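Acetyl-xylan esterase (Streptomyces lividans, PDB 2CC0) catalyses the metal-ion-dependent removal of acetyl groups from acetylated xylan, as a family 4 carbohydrate esterase of the polysaccharide deacetylase type. Local coordinates at residues Q40-N45 against Q85-G90; Q141-L146 against Q150-H155. All blocks are in the same frame, centred on the assembly; numbering follows the deposited sequence.

Contact 1: Q40-N45 against Q85-G90; sequences QYAAQN and QQAIAG
Ala-42 puts its one methyl between two residues of the neighbouring helix: its CB lies 3.9 Å from CG1 of Ile-88 and, on the Ala-87 side, 4.1 Å from that residue's CB. The isoleucine presents the flank of its side chain, not its end. With CG1 anti to the carbonyl carbon and beside the backbone N (chi1 -64°), the middle of the chain is held up against the alanine, and CD1 turns away from it.

One residue further, Ala-43 takes the outer side of the same interface. Its CB stands 4.2 Å from CB of Ala-87, and its backbone N is almost as near that same methyl, at 4.1 Å. The loop residue Tyr-64 also packs on Ala-43.

At Asn-45 the chain leaves helical geometry, between helices 39-44 and 46-54. Its side chain turns back along its own segment: ND2 gives a hydrogen bond to Tyr-41 O at 3.0 Å, fairly straight at 159°, coming in on a lone pair in the carbonyl plane. The backbone N of Asn-45 adds a weak bond to that oxygen, so Tyr-41 O takes one good bond and one weak one from the same residue, where the last turn of the helix ends.

Across the interface, helix 39-44 and helix 74-90 run with a 30° angle between their segments and come within 8.2 Å, axis to axis. Side chains as short as the methyls of Ala-42, Ala-43 and Ala-87 let the backbones draw this near. Two outer helices of the deacetylase domain are joined here, and since apolar carbon supplies all the side-chain contacts, the hold at this point probably comes from van der Waals fit and the exclusion of water rather than from directed bonds.

Contact 2: Q141-L146 against Q150-H155; sequences QAVSRL and QVILMH. With ACT (acetate ion), chain D.
The chain comes off helix 136-144 and doubles back into strand 151-155, bringing CA of Leu-146 to 5.7 Å from CA of Gln-150, while one helical turn back the CA atoms of Val-143 and Ile-152 stand 7.0 Å apart. Ile-152 sets out from the strand toward the helix. Its CG1 is anti to the backbone N (chi1 -178°), which carries CD1 out to the helix surface, 3.8 Å from Ala-142 CB and 3.7 Å from CG2 of Val-143, whose side chain it meets at about a right angle.

Leu-146 fills the corner with both branches: CD1 lies against Ile-152 CG2 at 3.7 Å, and CD2 against CB of Gln-150 at 3.8 Å. Cut back to an alanine, this position loses both methyl branches, which would probably open a gap between turn and strand and leave Ile-152 CG2 and CB of Gln-150 without their apolar neighbour.

This is the second half of a beta-alpha-beta unit, in which helix 136-144 links strand 126-127 to its parallel partner 151-155. Ala-142 and Leu-146 also touch Val-126 of that first strand, and helix 159-174 packs on Val-143.

The polar end of Gln-150 closes the turn. Its OE1 accepts a bond from the backbone N of Gly-147 and another, at 2.8 Å, from a water that also donates to Arg-145 O; its NE2 reaches Asn-148 O of the second subunit.

At the far end of the strand His-155 sits beside the zinc ligand Asp-13. Its NE2 makes a weak, bent hydrogen bond (3.4 Å, 137°) to OXT of an acetate ion, which is also held by the backbone N of Tyr-103. The ion probably came from the crystallisation liquor, although acetate is also what deacetylation releases.

Overall arrangement
Contact 1 closes before contact 2 opens along the chain, and the two lie on opposite sides of its centre, with their own centres 26 Å apart and their nearest atoms about 10 Å apart, so they do not touch. Contact 1 joins helices 39-44 and 74-90 on the outside of the domain, whereas contact 2 seats helix 136-144 on the central parallel sheet. That sheet connects the two regions: strand 34-37, which leads into helix 39-44, and strand 151-155 both pair with strand 5-12. The zinc is about 12 Å from the side chain of Ile-88 and about 13 Å from that of Val-151; neither contact supplies a metal ligand, though His-155 of contact 2 touches Asp-13.

Contact 1: Q40-N45 against Q85-G90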
loop_
_atom_site.group_PDB
_atom_site.type_symbol
_atom_site.label_atom_id
_atom_site.label_comp_id
_atom_site.label_asym_id
_atom_site.label_seq_id
_atom_site.Cartn_x
_atom_site.Cartn_y
_atom_site.Cartn_z
ATOM N N GLN A 40 13.950 -5.733 -20.511
ATOM C CA GLN A 40 14.940 -5.630 -21.604
ATOM C C GLN A 40 16.361 -5.518 -21.057
ATOM O O GLN A 40 17.294 -6.043 -21.652
ATOM C CB GLN A 40 14.619 -4.460 -22.541
ATOM C CG GLN A 40 14.722 -3.090 -21.916
ATOM C CD GLN A 40 14.352 -1.989 -22.898
ATOM O OE1 GLN A 40 14.568 -2.131 -24.122
ATOM N NE2 GLN A 40 13.837 -0.883 -22.386
ATOM N N TYR A 41 16.529 -4.809 -19.940
ATOM C CA TYR A 41 17.857 -4.643 -19.327
ATOM C C TYR A 41 18.301 -5.874 -18.544
ATOM O O TYR A 41 19.504 -6.175 -18.499
ATOM C CB TYR A 41 17.918 -3.390 -18.447
ATOM C CG TYR A 41 17.598 -2.108 -19.207
ATOM C CD1 TYR A 41 18.028 -1.936 -20.518
ATOM C CD2 TYR A 41 16.876 -1.061 -18.594
ATOM C CE1 TYR A 41 17.724 -0.753 -21.236
ATOM C CE2 TYR A 41 16.572 0.105 -19.291
ATOM C CZ TYR A 41 17.010 0.251 -20.612
ATOM O OH TYR A 41 16.743 1.408 -21.324
ATOM N N ALA A 42 17.348 -6.585 -17.932
ATOM C CA ALA A 42 17.673 -7.879 -17.301
ATOM C C ALA A 42 18.173 -8.858 -18.373
ATOM O O ALA A 42 19.157 -9.583 -18.153
ATOM C CB ALA A 42 16.471 -8.439 -16.606
ATOM N N ALA A 43 17.501 -8.875 -19.524
ATOM C CA ALA A 43 17.884 -9.755 -20.646
ATOM C C ALA A 43 19.278 -9.410 -21.169
ATOM O O ALA A 43 20.075 -10.309 -21.508
ATOM C CB ALA A 43 16.836 -9.647 -21.770
ATOM N N GLN A 44 19.580 -8.117 -21.239
ATOM C CA GLN A 44 20.841 -7.624 -21.802
ATOM C C GLN A 44 22.008 -7.756 -20.833
ATOM O O GLN A 44 23.173 -7.791 -21.261
ATOM C CB GLN A 44 20.692 -6.165 -22.247
ATOM C CG GLN A 44 19.812 -5.990 -23.511
ATOM C CD GLN A 44 19.275 -4.565 -23.693
ATOM O OE1 GLN A 44 19.813 -3.594 -23.153
ATOM N NE2 GLN A 44 18.209 -4.445 -24.475
ATOM N N ASN A 45 21.709 -7.839 -19.530
ATOM C CA ASN A 45 22.761 -7.811 -18.503
ATOM C C ASN A 45 22.533 -8.873 -17.417
ATOM O O ASN A 45 22.380 -8.523 -16.231
ATOM C CB ASN A 45 22.807 -6.441 -17.813
ATOM C CG ASN A 45 23.038 -5.286 -18.776
ATOM O OD1 ASN A 45 24.183 -4.965 -19.105
ATOM N ND2 ASN A 45 21.954 -4.638 -19.214
ATOM N N GLN A 85 9.138 -11.281 -16.207
ATOM C CA GLN A 85 9.245 -12.408 -15.262
ATOM C C GLN A 85 10.295 -13.388 -15.793
ATOM O O GLN A 85 11.207 -13.786 -15.079
ATOM C CB GLN A 85 7.903 -13.142 -15.100
ATOM C CG GLN A 85 6.792 -12.335 -14.391
ATOM C CD GLN A 85 7.169 -11.974 -12.949
ATOM O OE1 GLN A 85 7.792 -10.935 -12.701
ATOM N NE2 GLN A 85 6.850 -12.868 -12.003
ATOM N N GLN A 86 10.169 -13.708 -17.080
ATOM C CA GLN A 86 11.063 -14.664 -17.739
ATOM C C GLN A 86 12.507 -14.148 -17.767
ATOM O O GLN A 86 13.445 -14.903 -17.501
ATOM C CB GLN A 86 10.554 -14.934 -19.159
ATOM C CG GLN A 86 9.230 -15.719 -19.211
ATOM C CD GLN A 86 8.421 -15.456 -20.487
ATOM O OE1 GLN A 86 8.932 -14.889 -21.457
ATOM N NE2 GLN A 86 7.136 -15.844 -20.475
ATOM N N ALA A 87 12.695 -12.870 -18.099
ATOM C CA ALA A 87 14.064 -12.338 -18.218
ATOM C C ALA A 87 14.763 -12.302 -16.859
ATOM O O ALA A 87 15.953 -12.629 -16.741
ATOM C CB ALA A 87 14.070 -10.956 -18.867
ATOM N N ILE A 88 14.033 -11.878 -15.821
ATOM C CA ILE A 88 14.643 -11.808 -14.496
ATOM C C ILE A 88 14.958 -13.210 -13.947
ATOM O O ILE A 88 16.074 -13.468 -13.444
ATOM C CB ILE A 88 13.776 -10.958 -13.525
ATOM C CG1 ILE A 88 13.727 -9.507 -14.040
ATOM C CG2 ILE A 88 14.287 -11.083 -12.086
ATOM C CD1 ILE A 88 12.647 -8.618 -13.372
ATOM N N ALA A 89 13.996 -14.116 -14.063
ATOM C CA ALA A 89 14.224 -15.490 -13.620
ATOM C C ALA A 89 15.376 -16.143 -14.379
ATOM O O ALA A 89 16.239 -16.816 -13.776
ATOM C CB ALA A 89 12.940 -16.294 -13.773
ATOM N N GLY A 90 15.379 -15.955 -15.693
ATOM C CA GLY A 90 16.427 -16.518 -16.565
ATOM C C GLY A 90 17.815 -16.039 -16.196
ATOM O O GLY A 90 18.796 -16.775 -16.321
#

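Contact 2: Q141-L146 against Q150-H155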
loop_
_atom_site.group_PDB
_atom_site.type_symbol
_atom_site.label_atom_id
_atom_site.label_comp_id
_atom_site.label_asym_id
_atom_site.label_seq_id
_atom_site.Cartn_x
_atom_site.Cartn_y
_atom_site.Cartn_z
ATOM N N GLN A 141 16.793 14.375 2.077
ATOM C CA GLN A 141 15.611 14.961 2.710
ATOM C C GLN A 141 14.357 14.108 2.468
ATOM O O GLN A 141 13.539 13.898 3.367
ATOM C CB GLN A 141 15.396 16.382 2.185
ATOM C CG GLN A 141 14.181 17.103 2.778
ATOM C CD GLN A 141 14.204 17.196 4.314
ATOM O OE1 GLN A 141 13.153 17.264 4.955
ATOM N NE2 GLN A 141 15.395 17.203 4.899
ATOM N N ALA A 142 14.206 13.618 1.233
ATOM C CA ALA A 142 13.056 12.746 0.897
ATOM C C ALA A 142 13.101 11.472 1.759
ATOM O O ALA A 142 12.091 11.046 2.306
ATOM C CB ALA A 142 13.065 12.397 -0.593
ATOM N N VAL A 143 14.278 10.855 1.889
ATOM C CA VAL A 143 14.447 9.690 2.751
ATOM C C VAL A 143 14.072 10.001 4.205
ATOM O O VAL A 143 13.448 9.170 4.872
ATOM C CB VAL A 143 15.888 9.089 2.640
ATOM C CG1 VAL A 143 16.147 8.092 3.758
ATOM C CG2 VAL A 143 16.083 8.438 1.283
ATOM N N SER A 144 14.416 11.208 4.662
ATOM C CA SER A 144 14.103 11.640 6.037
ATOM C C SER A 144 12.592 11.702 6.348
ATOM O O SER A 144 12.193 11.724 7.510
ATOM C CB SER A 144 14.789 12.973 6.376
ATOM O OG SER A 144 14.023 14.097 5.967
ATOM N N ARG A 145 11.757 11.721 5.311
ATOM C CA ARG A 145 10.309 11.768 5.500
ATOM C C ARG A 145 9.677 10.404 5.737
ATOM O O ARG A 145 8.496 10.316 6.107
ATOM C CB ARG A 145 9.663 12.429 4.298
ATOM C CG ARG A 145 10.127 13.850 4.129
ATOM C CD ARG A 145 9.085 14.631 3.431
ATOM N NE ARG A 145 8.999 14.280 2.021
ATOM C CZ ARG A 145 9.808 14.753 1.072
ATOM N NH1 ARG A 145 10.800 15.590 1.371
ATOM N NH2 ARG A 145 9.629 14.385 -0.190
ATOM N N LEU A 146 10.447 9.343 5.495
ATOM C CA LEU A 146 9.897 7.998 5.583
ATOM C C LEU A 146 9.704 7.562 7.019
ATOM O O LEU A 146 10.606 7.722 7.841
ATOM C CB LEU A 146 10.824 6.991 4.909
ATOM C CG LEU A 146 11.064 7.129 3.408
ATOM C CD1 LEU A 146 12.286 6.291 3.009
ATOM C CD2 LEU A 146 9.805 6.709 2.652
ATOM N N GLN A 150 7.112 2.567 5.124
ATOM C CA GLN A 150 7.020 3.358 3.910
ATOM C C GLN A 150 8.095 3.095 2.871
ATOM O O GLN A 150 9.226 2.709 3.202
ATOM C CB GLN A 150 6.911 4.833 4.245
ATOM C CG GLN A 150 5.692 5.076 5.141
ATOM C CD GLN A 150 5.381 6.542 5.317
ATOM O OE1 GLN A 150 6.246 7.321 5.715
ATOM N NE2 GLN A 150 4.122 6.929 5.040
ATOM N N VAL A 151 7.716 3.375 1.626
ATOM C CA VAL A 151 8.512 3.029 0.443
ATOM C C VAL A 151 8.904 4.309 -0.307
ATOM O O VAL A 151 8.064 5.175 -0.544
ATOM C CB VAL A 151 7.679 2.121 -0.482
ATOM C CG1 VAL A 151 8.376 1.905 -1.786
ATOM C CG2 VAL A 151 7.334 0.764 0.181
ATOM N N ILE A 152 10.180 4.417 -0.693
ATOM C CA ILE A 152 10.648 5.574 -1.464
ATOM C C ILE A 152 11.075 5.154 -2.885
ATOM O O ILE A 152 11.762 4.144 -3.049
ATOM C CB ILE A 152 11.823 6.322 -0.754
ATOM C CG1 ILE A 152 12.229 7.559 -1.576
ATOM C CG2 ILE A 152 13.007 5.373 -0.479
ATOM C CD1 ILE A 152 13.009 8.613 -0.793
ATOM N N LEU A 153 10.652 5.942 -3.877
ATOM C CA LEU A 153 11.078 5.793 -5.260
ATOM C C LEU A 153 12.422 6.477 -5.513
ATOM O O LEU A 153 12.562 7.707 -5.364
ATOM C CB LEU A 153 10.021 6.409 -6.194
ATOM C CG LEU A 153 10.411 6.521 -7.672
ATOM C CD1 LEU A 153 10.601 5.119 -8.297
ATOM C CD2 LEU A 153 9.377 7.348 -8.443
ATOM N N MET A 154 13.415 5.668 -5.919
ATOM C CA MET A 154 14.674 6.206 -6.442
ATOM C C MET A 154 14.973 5.452 -7.735
ATOM O O MET A 154 14.262 4.503 -8.066
ATOM C CB MET A 154 15.812 6.047 -5.420
ATOM C CG MET A 154 15.617 6.951 -4.201
ATOM S SD MET A 154 16.954 6.775 -3.018
ATOM C CE MET A 154 16.502 5.169 -2.348
ATOM N N HIS A 155 16.020 5.867 -8.434
ATOM C CA HIS A 155 16.395 5.221 -9.693
ATOM C C HIS A 155 17.828 4.729 -9.682
ATOM O O HIS A 155 18.651 5.231 -8.920
ATOM C CB HIS A 155 16.149 6.178 -10.855
ATOM C CG HIS A 155 14.687 6.454 -11.062
ATOM N ND1 HIS A 155 13.966 7.294 -10.237
ATOM C CD2 HIS A 155 13.804 5.941 -11.947
ATOM C CE1 HIS A 155 12.703 7.301 -10.622
ATOM N NE2 HIS A 155 12.578 6.494 -11.660
HETATM C C ACT D . 8.772 4.509 -12.594
HETATM O O ACT D . 8.433 4.773 -13.772
HETATM O OXT ACT D . 10.008 4.402 -12.345
HETATM C CH3 ACT D . 7.735 4.319 -11.528
HETATM O O HOH W 1 5.980 9.909 4.740
#